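Local coordinates for protein putative xanthine dehydrogenase YAGS fad-binding subunit (Escherichia coli, PDB 5G5G) that binds the molybdenum ion and pterin cytosine dinucleotide at which a periplasmic aldehyde oxidase probably oxidises aldehydes, at residues N442-V451 with N513-C523; K525-V534 with A560-E570. All coordinates share one frame; numbering follows the deposited sequence.

Contact 1: N442-V451 with N513-C523; sequences NLLEKSGARV and NTSTSGVYAAC
Thr514 turns its methyl, not its hydroxyl, to the chain entering strand 447-451: CG2 lies 3.4 Å from Glu445 O and close to Glu445 N, a buried donor with no partner in the model. A chi1 of 60° places OG1 between the backbone N and the carbonyl carbon, where it bonds Trp510 O and accepts from a water that also reaches Ser447 OG. Ser447 rests its CB 3.3 Å from Thr514 O, and its hydroxyl meets a second water, which donates to Ser515 O. Solvent thus replaces direct hydrogen bonds between the segments. Gly518, lacking a side chain, admits the strand backbone: its CA makes a CA-H...O contact of 3.5 Å with Ser447 O. Farther along, Ala449 CB meets Val519 CG2 at 3.8 Å. With CG1 of Val451 anti to N (chi1 -175°), CG2 packs on Ala522 CB at 3.7 Å while CG1 lies 4.1 Å from Cys523 SG. At the other end Leu444 CD1 touches Asn513 ND2 (3.6 Å), which donates to a water held by Leu443 O and Asn442 OD1; Asn442 ND2 bonds Gln583. Asn513 OD1 is hydrogen-bonded to Ser683 OG, and the Asn513 side chain lies about 6 Å from the pterin cytosine dinucleotide. The helix packs at 47° across one face of a mixed sheet in the molybdopterin cofactor-binding domain, alternate residues Ser447, Ala449 and Val451 facing it. Helix 472-484 touches Ser515 and Val519 through Leu476, while strands 566-574 and 459-462 flank strand 447-453.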
loop_
_atom_site.group_PDB
_atom_site.type_symbol
_atom_site.label_atom_id
_atom_site.label_comp_id
_atom_site.label_asym_id
_atom_site.label_seq_id
_atom_site.Cartn_x
_atom_site.Cartn_y
_atom_site.Cartn_z
ATOM N N ASN C 442 -16.369 20.651 0.158
ATOM C CA ASN C 442 -16.883 20.270 -1.131
ATOM C C ASN C 442 -16.466 21.344 -2.118
ATOM O O ASN C 442 -16.800 22.496 -1.926
ATOM C CB ASN C 442 -18.393 20.155 -1.102
ATOM C CG ASN C 442 -18.959 19.732 -2.418
ATOM O OD1 ASN C 442 -18.645 18.659 -2.889
ATOM N ND2 ASN C 442 -19.801 20.571 -3.021
ATOM N N LEU C 443 -15.760 20.966 -3.179
ATOM C CA LEU C 443 -15.167 21.906 -4.134
ATOM C C LEU C 443 -15.793 21.719 -5.520
ATOM O O LEU C 443 -16.182 20.630 -5.873
ATOM C CB LEU C 443 -13.657 21.658 -4.232
ATOM C CG LEU C 443 -12.859 21.749 -2.925
ATOM C CD1 LEU C 443 -11.382 21.383 -3.190
ATOM C CD2 LEU C 443 -12.968 23.125 -2.271
ATOM N N LEU C 444 -15.893 22.807 -6.290
ATOM C CA LEU C 444 -16.538 22.774 -7.575
ATOM C C LEU C 444 -15.555 23.236 -8.630
ATOM O O LEU C 444 -14.866 24.206 -8.413
ATOM C CB LEU C 444 -17.714 23.730 -7.609
ATOM C CG LEU C 444 -18.966 23.427 -6.777
ATOM C CD1 LEU C 444 -19.421 21.991 -6.936
ATOM C CD2 LEU C 444 -18.771 23.775 -5.314
ATOM N N GLU C 445 -15.570 22.593 -9.786
ATOM C CA GLU C 445 -14.689 22.906 -10.897
ATOM C C GLU C 445 -15.451 22.595 -12.192
ATOM O O GLU C 445 -16.345 21.735 -12.206
ATOM C CB GLU C 445 -13.426 22.058 -10.818
ATOM C CG GLU C 445 -12.468 22.329 -9.646
ATOM C CD GLU C 445 -11.823 23.726 -9.647
ATOM O OE1 GLU C 445 -11.581 24.290 -10.759
ATOM O OE2 GLU C 445 -11.575 24.263 -8.519
ATOM N N LYS C 446 -15.174 23.352 -13.250
ATOM C CA LYS C 446 -15.810 23.122 -14.531
ATOM C C LYS C 446 -15.549 21.724 -15.083
ATOM O O LYS C 446 -14.412 21.214 -14.972
ATOM C CB LYS C 446 -15.274 24.156 -15.547
ATOM C CG LYS C 446 -15.855 24.063 -16.946
ATOM C CD LYS C 446 -15.215 25.070 -17.904
ATOM C CE LYS C 446 -15.943 25.092 -19.259
ATOM N NZ LYS C 446 -15.320 26.050 -20.224
ATOM N N SER C 447 -16.571 21.121 -15.708
ATOM C CA SER C 447 -16.433 19.801 -16.245
ATOM C C SER C 447 -17.347 19.571 -17.405
ATOM O O SER C 447 -18.503 19.981 -17.370
ATOM C CB SER C 447 -16.711 18.770 -15.161
ATOM O OG SER C 447 -16.329 17.448 -15.566
ATOM N N GLY C 448 -16.858 18.880 -18.430
ATOM C CA GLY C 448 -17.622 18.640 -19.649
ATOM C C GLY C 448 -17.675 17.200 -20.102
ATOM O O GLY C 448 -16.929 16.353 -19.618
ATOM N N ALA C 449 -18.589 16.950 -21.031
ATOM C CA ALA C 449 -18.832 15.623 -21.547
ATOM C C ALA C 449 -19.525 15.678 -22.888
ATOM O O ALA C 449 -20.167 16.660 -23.243
ATOM C CB ALA C 449 -19.672 14.819 -20.554
ATOM N N ARG C 450 -19.351 14.625 -23.669
ATOM C CA ARG C 450 -20.066 14.440 -24.923
ATOM C C ARG C 450 -20.915 13.188 -24.733
ATOM O O ARG C 450 -20.433 12.185 -24.221
ATOM C CB ARG C 450 -19.042 14.259 -26.052
ATOM C CG ARG C 450 -19.619 14.092 -27.422
ATOM C CD ARG C 450 -18.583 14.384 -28.534
ATOM N NE ARG C 450 -17.305 13.710 -28.340
ATOM C CZ ARG C 450 -16.080 14.253 -28.221
ATOM N NH1 ARG C 450 -15.842 15.568 -28.238
ATOM N NH2 ARG C 450 -15.058 13.450 -28.076
ATOM N N VAL C 451 -22.200 13.278 -25.050
ATOM C CA VAL C 451 -23.129 12.143 -24.920
ATOM C C VAL C 451 -23.838 11.957 -26.257
ATOM O O VAL C 451 -24.317 12.920 -26.853
ATOM C CB VAL C 451 -24.154 12.366 -23.815
ATOM C CG1 VAL C 451 -25.039 11.118 -23.618
ATOM C CG2 VAL C 451 -23.450 12.695 -22.518
ATOM N N ASN C 513 -19.107 14.489 -8.323
ATOM C CA ASN C 513 -20.083 15.535 -8.481
ATOM C C ASN C 513 -19.889 16.367 -9.758
ATOM O O ASN C 513 -20.827 16.607 -10.482
ATOM C CB ASN C 513 -20.054 16.436 -7.232
ATOM C CG ASN C 513 -21.144 17.490 -7.246
ATOM O OD1 ASN C 513 -22.252 17.235 -7.726
ATOM N ND2 ASN C 513 -20.803 18.703 -6.833
ATOM N N THR C 514 -18.662 16.775 -10.055
ATOM C CA THR C 514 -18.407 17.618 -11.213
ATOM C C THR C 514 -18.564 16.796 -12.533
ATOM O O THR C 514 -19.174 17.306 -13.465
ATOM C CB THR C 514 -17.034 18.273 -11.168
ATOM O OG1 THR C 514 -16.005 17.291 -11.125
ATOM C CG2 THR C 514 -16.903 19.225 -9.979
ATOM N N SER C 515 -18.026 15.587 -12.603
ATOM C CA SER C 515 -18.053 14.806 -13.823
ATOM C C SER C 515 -19.530 14.436 -14.179
ATOM O O SER C 515 -19.948 14.538 -15.346
ATOM C CB SER C 515 -17.161 13.568 -13.754
ATOM O OG SER C 515 -17.598 12.572 -12.864
ATOM N N THR C 516 -20.281 14.026 -13.169
ATOM C CA THR C 516 -21.700 13.663 -13.384
ATOM C C THR C 516 -22.536 14.877 -13.723
ATOM O O THR C 516 -23.451 14.776 -14.530
ATOM C CB THR C 516 -22.345 12.841 -12.273
ATOM O OG1 THR C 516 -22.367 13.593 -11.057
ATOM C CG2 THR C 516 -21.612 11.530 -12.092
ATOM N N SER C 517 -22.209 16.021 -13.126
ATOM C CA SER C 517 -22.872 17.278 -13.483
ATOM C C SER C 517 -22.608 17.685 -14.934
ATOM O O SER C 517 -23.466 18.269 -15.579
ATOM C CB SER C 517 -22.532 18.415 -12.538
ATOM O OG SER C 517 -23.062 18.149 -11.243
ATOM N N GLY C 518 -21.407 17.425 -15.445
ATOM C CA GLY C 518 -21.185 17.754 -16.859
ATOM C C GLY C 518 -21.977 16.809 -17.754
ATOM O O GLY C 518 -22.474 17.204 -18.789
ATOM N N VAL C 519 -22.102 15.546 -17.349
ATOM C CA VAL C 519 -22.962 14.612 -18.090
ATOM C C VAL C 519 -24.420 15.073 -18.013
ATOM O O VAL C 519 -25.125 15.124 -19.046
ATOM C CB VAL C 519 -22.766 13.126 -17.597
ATOM C CG1 VAL C 519 -23.851 12.200 -18.172
ATOM C CG2 VAL C 519 -21.387 12.652 -17.931
ATOM N N TYR C 520 -24.846 15.538 -16.844
ATOM C CA TYR C 520 -26.157 16.166 -16.695
ATOM C C TYR C 520 -26.369 17.274 -17.736
ATOM O O TYR C 520 -27.395 17.318 -18.439
ATOM C CB TYR C 520 -26.340 16.712 -15.267
ATOM C CG TYR C 520 -27.652 17.407 -15.032
ATOM C CD1 TYR C 520 -27.850 18.747 -15.403
ATOM C CD2 TYR C 520 -28.739 16.703 -14.502
ATOM C CE1 TYR C 520 -29.063 19.376 -15.218
ATOM C CE2 TYR C 520 -29.956 17.331 -14.298
ATOM C CZ TYR C 520 -30.118 18.665 -14.667
ATOM O OH TYR C 520 -31.341 19.273 -14.474
ATOM N N ALA C 521 -25.380 18.154 -17.854
ATOM C CA ALA C 521 -25.480 19.285 -18.768
ATOM C C ALA C 521 -25.592 18.803 -20.197
ATOM O O ALA C 521 -26.458 19.274 -20.935
ATOM C CB ALA C 521 -24.289 20.191 -18.584
ATOM N N ALA C 522 -24.756 17.830 -20.567
ATOM C CA ALA C 522 -24.782 17.266 -21.931
ATOM C C ALA C 522 -26.132 16.553 -22.207
ATOM O O ALA C 522 -26.737 16.741 -23.260
ATOM C CB ALA C 522 -23.599 16.364 -22.199
ATOM N N CYS C 523 -26.622 15.813 -21.216
ATOM C CA CYS C 523 -27.868 15.109 -21.372
ATOM C C CYS C 523 -29.060 16.062 -21.478
ATOM O O CYS C 523 -30.013 15.730 -22.167
ATOM C CB CYS C 523 -28.093 14.076 -20.270
ATOM S SG CYS C 523 -26.991 12.673 -20.349
HETATM O O HOH W 1 -17.991 18.522 -5.683
HETATM O O HOH W 2 -18.193 16.047 -17.015
HETATM O O HOH W 3 -14.732 15.874 -13.269
#

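Contact 2: K525-V534 with A560-E570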
loop_
_atom_site.group_PDB
_atom_site.type_symbol
_atom_site.label_atom_id
_atom_site.label_comp_id
_atom_site.label_asym_id
_atom_site.label_seq_id
_atom_site.Cartn_x
_atom_site.Cartn_y
_atom_site.Cartn_z
ATOM N N LYS C 525 -29.041 18.958 -22.936
ATOM C CA LYS C 525 -29.015 19.348 -24.345
ATOM C C LYS C 525 -29.473 18.197 -25.267
ATOM O O LYS C 525 -30.260 18.405 -26.219
ATOM C CB LYS C 525 -27.623 19.845 -24.728
ATOM C CG LYS C 525 -27.443 20.272 -26.175
ATOM C CD LYS C 525 -28.245 21.502 -26.521
ATOM C CE LYS C 525 -27.964 21.850 -27.964
ATOM N NZ LYS C 525 -28.479 23.218 -28.272
ATOM N N LEU C 526 -29.037 16.988 -24.968
ATOM C CA LEU C 526 -29.421 15.833 -25.787
ATOM C C LEU C 526 -30.927 15.583 -25.711
ATOM O O LEU C 526 -31.553 15.270 -26.728
ATOM C CB LEU C 526 -28.629 14.592 -25.394
ATOM C CG LEU C 526 -28.843 13.302 -26.179
ATOM C CD1 LEU C 526 -28.617 13.520 -27.661
ATOM C CD2 LEU C 526 -27.904 12.247 -25.637
ATOM N N ARG C 527 -31.506 15.790 -24.537
ATOM C CA ARG C 527 -32.959 15.697 -24.392
ATOM C C ARG C 527 -33.662 16.722 -25.277
ATOM O O ARG C 527 -34.651 16.385 -25.900
ATOM C CB ARG C 527 -33.420 15.839 -22.935
ATOM C CG ARG C 527 -33.143 14.602 -22.076
ATOM C CD ARG C 527 -33.065 14.977 -20.604
ATOM N NE ARG C 527 -34.376 15.469 -20.150
ATOM C CZ ARG C 527 -35.219 14.859 -19.318
ATOM N NH1 ARG C 527 -34.948 13.665 -18.777
ATOM N NH2 ARG C 527 -36.364 15.474 -19.016
ATOM N N GLU C 528 -33.158 17.955 -25.310
ATOM C CA GLU C 528 -33.691 18.980 -26.213
ATOM C C GLU C 528 -33.609 18.548 -27.671
ATOM O O GLU C 528 -34.562 18.720 -28.416
ATOM C CB GLU C 528 -32.995 20.330 -26.008
ATOM C CG GLU C 528 -33.303 20.967 -24.665
ATOM C CD GLU C 528 -32.780 22.385 -24.554
ATOM O OE1 GLU C 528 -33.427 23.322 -25.122
ATOM O OE2 GLU C 528 -31.724 22.542 -23.923
ATOM N N MET C 529 -32.477 17.984 -28.067
ATOM C CA MET C 529 -32.281 17.515 -29.447
ATOM C C MET C 529 -33.219 16.347 -29.798
ATOM O O MET C 529 -33.791 16.282 -30.917
ATOM C CB MET C 529 -30.838 17.125 -29.683
ATOM C CG MET C 529 -29.847 18.265 -29.538
ATOM S SD MET C 529 -28.148 17.685 -29.510
ATOM C CE MET C 529 -27.992 17.039 -31.173
ATOM N N ILE C 530 -33.406 15.436 -28.844
ATOM C CA ILE C 530 -34.352 14.355 -29.046
ATOM C C ILE C 530 -35.770 14.910 -29.203
ATOM O O ILE C 530 -36.450 14.605 -30.178
ATOM C CB ILE C 530 -34.254 13.276 -27.937
ATOM C CG1 ILE C 530 -32.900 12.601 -27.993
ATOM C CG2 ILE C 530 -35.365 12.233 -28.100
ATOM C CD1 ILE C 530 -32.517 11.936 -26.674
ATOM N N ALA C 531 -36.193 15.743 -28.258
ATOM C CA ALA C 531 -37.488 16.388 -28.312
ATOM C C ALA C 531 -37.719 17.094 -29.674
ATOM O O ALA C 531 -38.805 16.977 -30.277
ATOM C CB ALA C 531 -37.642 17.359 -27.138
ATOM N N SER C 532 -36.690 17.766 -30.178
ATOM C CA SER C 532 -36.810 18.537 -31.426
ATOM C C SER C 532 -36.960 17.583 -32.618
ATOM O O SER C 532 -37.762 17.813 -33.498
ATOM C CB SER C 532 -35.607 19.468 -31.588
ATOM O OG SER C 532 -35.597 20.155 -32.833
ATOM N N ALA C 533 -36.203 16.494 -32.606
ATOM C CA ALA C 533 -36.282 15.469 -33.633
ATOM C C ALA C 533 -37.681 14.863 -33.783
ATOM O O ALA C 533 -38.095 14.582 -34.888
ATOM C CB ALA C 533 -35.263 14.369 -33.345
ATOM N N VAL C 534 -38.413 14.681 -32.699
ATOM C CA VAL C 534 -39.749 14.089 -32.773
ATOM C C VAL C 534 -40.844 15.152 -32.749
ATOM O O VAL C 534 -42.018 14.824 -32.823
ATOM C CB VAL C 534 -39.961 12.998 -31.684
ATOM C CG1 VAL C 534 -38.918 11.903 -31.830
ATOM C CG2 VAL C 534 -39.883 13.566 -30.281
ATOM N N ALA C 560 -36.213 8.930 -32.989
ATOM C CA ALA C 560 -35.456 10.170 -32.964
ATOM C C ALA C 560 -34.129 10.105 -33.683
ATOM O O ALA C 560 -33.626 11.127 -34.104
ATOM C CB ALA C 560 -35.268 10.642 -31.525
ATOM N N THR C 561 -33.528 8.923 -33.805
ATOM C CA THR C 561 -32.248 8.773 -34.467
ATOM C C THR C 561 -32.373 8.064 -35.799
ATOM O O THR C 561 -31.357 7.715 -36.389
ATOM C CB THR C 561 -31.276 7.968 -33.593
ATOM O OG1 THR C 561 -31.937 6.789 -33.115
ATOM C CG2 THR C 561 -30.837 8.804 -32.433
ATOM N N ALA C 562 -33.587 7.851 -36.283
ATOM C CA ALA C 562 -33.755 7.341 -37.653
ATOM C C ALA C 562 -32.935 8.212 -38.630
ATOM O O ALA C 562 -32.266 7.676 -39.507
ATOM C CB ALA C 562 -35.212 7.286 -38.036
ATOM N N GLY C 563 -32.911 9.532 -38.405
ATOM C CA GLY C 563 -32.027 10.438 -39.160
ATOM C C GLY C 563 -30.503 10.330 -38.979
ATOM O O GLY C 563 -29.750 10.920 -39.765
ATOM N N GLY C 564 -30.030 9.584 -37.978
ATOM C CA GLY C 564 -28.612 9.501 -37.666
ATOM C C GLY C 564 -28.438 9.781 -36.180
ATOM O O GLY C 564 -29.369 10.226 -35.523
ATOM N N ARG C 565 -27.257 9.500 -35.663
ATOM C CA ARG C 565 -27.020 9.655 -34.201
ATOM C C ARG C 565 -27.140 11.127 -33.771
ATOM O O ARG C 565 -27.025 12.035 -34.609
ATOM C CB ARG C 565 -25.739 8.963 -33.755
ATOM C CG ARG C 565 -24.395 9.605 -33.994
ATOM C CD ARG C 565 -23.373 8.745 -33.243
ATOM N NE ARG C 565 -22.015 9.236 -33.329
ATOM C CZ ARG C 565 -21.008 8.850 -32.539
ATOM N NH1 ARG C 565 -21.190 7.950 -31.553
ATOM N NH2 ARG C 565 -19.784 9.359 -32.728
ATOM N N LEU C 566 -27.521 11.340 -32.506
ATOM C CA LEU C 566 -27.654 12.678 -31.956
ATOM C C LEU C 566 -26.547 12.855 -30.927
ATOM O O LEU C 566 -26.349 11.969 -30.062
ATOM C CB LEU C 566 -29.029 12.876 -31.339
ATOM C CG LEU C 566 -30.216 12.900 -32.304
ATOM C CD1 LEU C 566 -31.548 12.822 -31.552
ATOM C CD2 LEU C 566 -30.177 14.122 -33.239
ATOM N N THR C 567 -25.804 13.967 -31.036
ATOM C CA THR C 567 -24.630 14.191 -30.213
ATOM C C THR C 567 -24.718 15.547 -29.516
ATOM O O THR C 567 -24.988 16.556 -30.172
ATOM C CB THR C 567 -23.338 14.158 -31.068
ATOM O OG1 THR C 567 -23.189 12.852 -31.624
ATOM C CG2 THR C 567 -22.106 14.495 -30.228
ATOM N N ALA C 568 -24.503 15.556 -28.203
ATOM C CA ALA C 568 -24.478 16.764 -27.415
ATOM C C ALA C 568 -23.138 16.838 -26.736
ATOM O O ALA C 568 -22.636 15.824 -26.258
ATOM C CB ALA C 568 -25.596 16.751 -26.391
ATOM N N GLU C 569 -22.563 18.021 -26.670
ATOM C CA GLU C 569 -21.310 18.240 -25.947
ATOM C C GLU C 569 -21.449 19.517 -25.161
ATOM O O GLU C 569 -21.678 20.597 -25.739
ATOM C CB GLU C 569 -20.146 18.350 -26.907
ATOM C CG GLU C 569 -18.836 18.592 -26.201
ATOM C CD GLU C 569 -17.655 18.394 -27.107
ATOM O OE1 GLU C 569 -17.773 17.766 -28.174
ATOM O OE2 GLU C 569 -16.601 18.881 -26.741
ATOM N N GLU C 570 -21.383 19.392 -23.855
ATOM C CA GLU C 570 -21.575 20.550 -22.979
ATOM C C GLU C 570 -20.707 20.435 -21.741
ATOM O O GLU C 570 -20.263 19.384 -21.387
ATOM C CB GLU C 570 -23.053 20.669 -22.525
ATOM C CG GLU C 570 -24.090 20.795 -23.618
ATOM C CD GLU C 570 -24.094 22.121 -24.355
ATOM O OE1 GLU C 570 -23.783 23.158 -23.730
ATOM O OE2 GLU C 570 -24.490 22.118 -25.534
#
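Leu566 is the main apolar wedge, its CB 3.8 Å from Leu526 CD1 and its own CD1 3.8 Å from Ile530 CG1, so one leucine meets two successive turns of the helix. Ala560 extends this patch: its CB packs 3.8 Å from Ile530 CG2 and also touches Val534 CG1, while its O meets Ala533 CB. Near the start of segment 525-534, Ala568 CB sits 3.7 Å from Leu526 N, and the CA atoms of Leu526 and Ala568 are only 5.3 Å apart, a spacing the small methyl permits. Met529 runs out over the strand and, bent at chi3 (66°), brings CE to 3.2 Å from Thr567 O, its methyl against a backbone carbonyl. Among charged groups, the aliphatic part of Lys525 crosses the Glu570 carboxylate, CG 3.5 Å from OE2, yet Lys525 NZ stays 5.0 Å from that oxygen, so the attraction is at most a long-range one. No hydrogen bond joins the segments. This is a helix lying on a sheet face through apolar side chains, roughly antiparallel to the strand, the short axes at 150°. Strand 566-574 pairs with strand 447-453, whose Val451 and Leu453 touch Leu526 and Ile530 respectively; Leu484 of helix 472-484 meets both.

Both contacts lay one helix, 511-534, against one mixed sheet, its first part on strand 447-453 and its later part on the adjoining strand 566-574. Contact 1 is the buried one and lies closer to the chain centre and the cofactor; its polar half is bridged by waters. Contact 2, about 19 Å away between centres, is partly exposed, mostly apolar and fringed by charge. The two are sewn together along the strand pair: Val451 N lies 2.9 Å from Ala568 O in a probable backbone hydrogen bond, and Arg450 and Glu569 form a salt bridge. Ala568 CB of contact 2 also packs on Ala522 O of contact 1, so strand 566-574 reaches the helix part of contact 1.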